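Local coordinates for helix-turn-helix transcriptional regulator (Pseudomonas aeruginosa, PDB 5XHX), which probably binds DNA to regulate transcription as VqsR, a LuxR-family regulator, of which the N-terminal ligand-binding domain is seen here, at the interface of chains A and B. Coordinates in Å, arbitrary orientation; residue numbers count along the deposited sequence, not the author numbering. Chains: chain A/B, Helix-turn-helix transcriptional regulator.

The interface of chains A and B. Residues chain A 20, 23, 165, 168-169; chain B 20, 23, 165, 168-169.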
loop_
_atom_site.group_PDB
_atom_site.type_symbol
_atom_site.label_atom_id
_atom_site.label_comp_id
_atom_site.label_asym_id
_atom_site.label_seq_id
_atom_site.Cartn_x
_atom_site.Cartn_y
_atom_site.Cartn_z
ATOM N N LEU A 20 -0.408 2.561 -4.980
ATOM C CA LEU A 20 0.536 1.681 -4.298
ATOM C C LEU A 20 1.841 1.547 -5.068
ATOM O O LEU A 20 2.904 1.402 -4.457
ATOM C CB LEU A 20 -0.100 0.298 -4.089
ATOM C CG LEU A 20 -1.314 0.326 -3.164
ATOM C CD1 LEU A 20 -1.931 -1.059 -2.968
ATOM C CD2 LEU A 20 -0.907 0.954 -1.822
ATOM N N LEU A 23 4.436 4.301 -4.339
ATOM C CA LEU A 23 4.828 4.466 -2.947
ATOM C C LEU A 23 6.319 4.749 -2.798
ATOM O O LEU A 23 6.727 5.406 -1.838
ATOM C CB LEU A 23 4.421 3.228 -2.146
ATOM C CG LEU A 23 4.589 3.217 -0.617
ATOM C CD1 LEU A 23 3.892 4.402 0.065
ATOM C CD2 LEU A 23 4.055 1.900 -0.030
ATOM N N TRP A 165 -6.875 3.611 5.319
ATOM C CA TRP A 165 -5.768 3.283 4.440
ATOM C C TRP A 165 -4.976 4.506 4.000
ATOM O O TRP A 165 -3.809 4.357 3.625
ATOM C CB TRP A 165 -6.242 2.487 3.213
ATOM C CG TRP A 165 -7.283 3.130 2.341
ATOM C CD1 TRP A 165 -8.624 2.895 2.372
ATOM C CD2 TRP A 165 -7.065 4.077 1.290
ATOM N NE1 TRP A 165 -9.261 3.658 1.419
ATOM C CE2 TRP A 165 -8.325 4.379 0.729
ATOM C CE3 TRP A 165 -5.925 4.687 0.756
ATOM C CZ2 TRP A 165 -8.482 5.284 -0.324
ATOM C CZ3 TRP A 165 -6.078 5.586 -0.285
ATOM C CH2 TRP A 165 -7.350 5.877 -0.813
ATOM N N ALA A 168 -2.432 4.675 6.820
ATOM C CA ALA A 168 -1.537 3.525 6.717
ATOM C C ALA A 168 -0.521 3.737 5.609
ATOM O O ALA A 168 0.680 3.486 5.784
ATOM C CB ALA A 168 -2.347 2.245 6.468
ATOM N N LEU A 169 -0.994 4.199 4.456
ATOM C CA LEU A 169 -0.117 4.498 3.331
ATOM C C LEU A 169 0.899 5.576 3.691
ATOM O O LEU A 169 2.086 5.458 3.373
ATOM C CB LEU A 169 -0.961 4.974 2.147
ATOM C CG LEU A 169 -1.091 4.247 0.824
ATOM C CD1 LEU A 169 -1.631 5.257 -0.185
ATOM C CD2 LEU A 169 0.243 3.683 0.384
ATOM N N LEU B 20 -2.324 -2.650 4.370
ATOM C CA LEU B 20 -1.237 -1.704 4.142
ATOM C C LEU B 20 -0.394 -1.500 5.391
ATOM O O LEU B 20 0.817 -1.280 5.288
ATOM C CB LEU B 20 -1.809 -0.361 3.663
ATOM C CG LEU B 20 -2.511 -0.452 2.310
ATOM C CD1 LEU B 20 -3.071 0.896 1.852
ATOM C CD2 LEU B 20 -1.533 -1.034 1.277
ATOM N N LEU B 23 2.431 -4.076 5.872
ATOM C CA LEU B 23 3.387 -4.197 4.781
ATOM C C LEU B 23 4.814 -4.385 5.283
ATOM O O LEU B 23 5.631 -5.002 4.596
ATOM C CB LEU B 23 3.282 -2.976 3.866
ATOM C CG LEU B 23 4.083 -2.933 2.552
ATOM C CD1 LEU B 23 3.817 -4.150 1.655
ATOM C CD2 LEU B 23 3.768 -1.644 1.776
ATOM N N TRP B 165 -3.726 -3.957 -7.685
ATOM C CA TRP B 165 -3.118 -3.574 -6.424
ATOM C C TRP B 165 -2.515 -4.751 -5.671
ATOM O O TRP B 165 -1.629 -4.535 -4.839
ATOM C CB TRP B 165 -4.118 -2.826 -5.525
ATOM C CG TRP B 165 -5.388 -3.545 -5.169
ATOM C CD1 TRP B 165 -6.601 -3.393 -5.770
ATOM C CD2 TRP B 165 -5.579 -4.491 -4.112
ATOM N NE1 TRP B 165 -7.534 -4.207 -5.167
ATOM C CE2 TRP B 165 -6.937 -4.878 -4.136
ATOM C CE3 TRP B 165 -4.738 -5.036 -3.136
ATOM C CZ2 TRP B 165 -7.469 -5.806 -3.236
ATOM C CZ3 TRP B 165 -5.262 -5.957 -2.246
ATOM C CH2 TRP B 165 -6.618 -6.334 -2.304
ATOM N N ALA B 168 0.991 -4.722 -7.141
ATOM C CA ALA B 168 1.684 -3.520 -6.685
ATOM C C ALA B 168 2.145 -3.684 -5.246
ATOM O O ALA B 168 3.289 -3.356 -4.898
ATOM C CB ALA B 168 0.767 -2.297 -6.820
ATOM N N LEU B 169 1.256 -4.191 -4.398
ATOM C CA LEU B 169 1.589 -4.449 -3.003
ATOM C C LEU B 169 2.727 -5.457 -2.881
ATOM O O LEU B 169 3.656 -5.270 -2.091
ATOM C CB LEU B 169 0.354 -4.994 -2.283
ATOM C CG LEU B 169 -0.371 -4.295 -1.150
ATOM C CD1 LEU B 169 -1.224 -5.350 -0.453
ATOM C CD2 LEU B 169 0.612 -3.655 -0.193
#
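A:Leu20 and B:Leu20 meet across the two-fold axis in an apolar patch of the helix-packed interface between two ligand-binding domains of the LuxR-family regulator VqsR, an example of how one leucine used twice can knit a symmetric pair. Their side chains cross obliquely, with A:Leu20 CD2 3.7 Å from B:Leu20 CD2. With CG beside the backbone N and opposite the carbonyl carbon (chi1 -64°) and the chain extended to CD1 (chi2 -180°), CD2 faces its twin at the axis while CD1 reaches the partner's helix 153-173. There A:Leu20 CD1 rests 3.8 Å from B:Trp165 CB, the two side chains running alongside and pointing the same way. At chi1 58° the indole of the tryptophan is turned away, leaving CB as the touching atom. The same leucine methyl lies 4.0 Å from B:Leu169 CG, a branch point approached at a slant. Lower on the leucine, A:Leu20 CB abuts the methyl of B:Ala168, CB to CB 3.9 Å. A:Leu23 and B:Leu23, in the short 3-10 turn 22-24 after the helix, reach for each other tip to tip, CD2 to CD2 4.0 Å. The contacts of Leu20 with Trp165, Ala168 and Leu169 recur with the chains exchanged, whereas the two leucine pairs map onto themselves. Of its own surface, A:Leu20 has 63 Å² hidden by the other chain and B:Leu20 66 Å². This pairing may or may not be the dimer used in the cell.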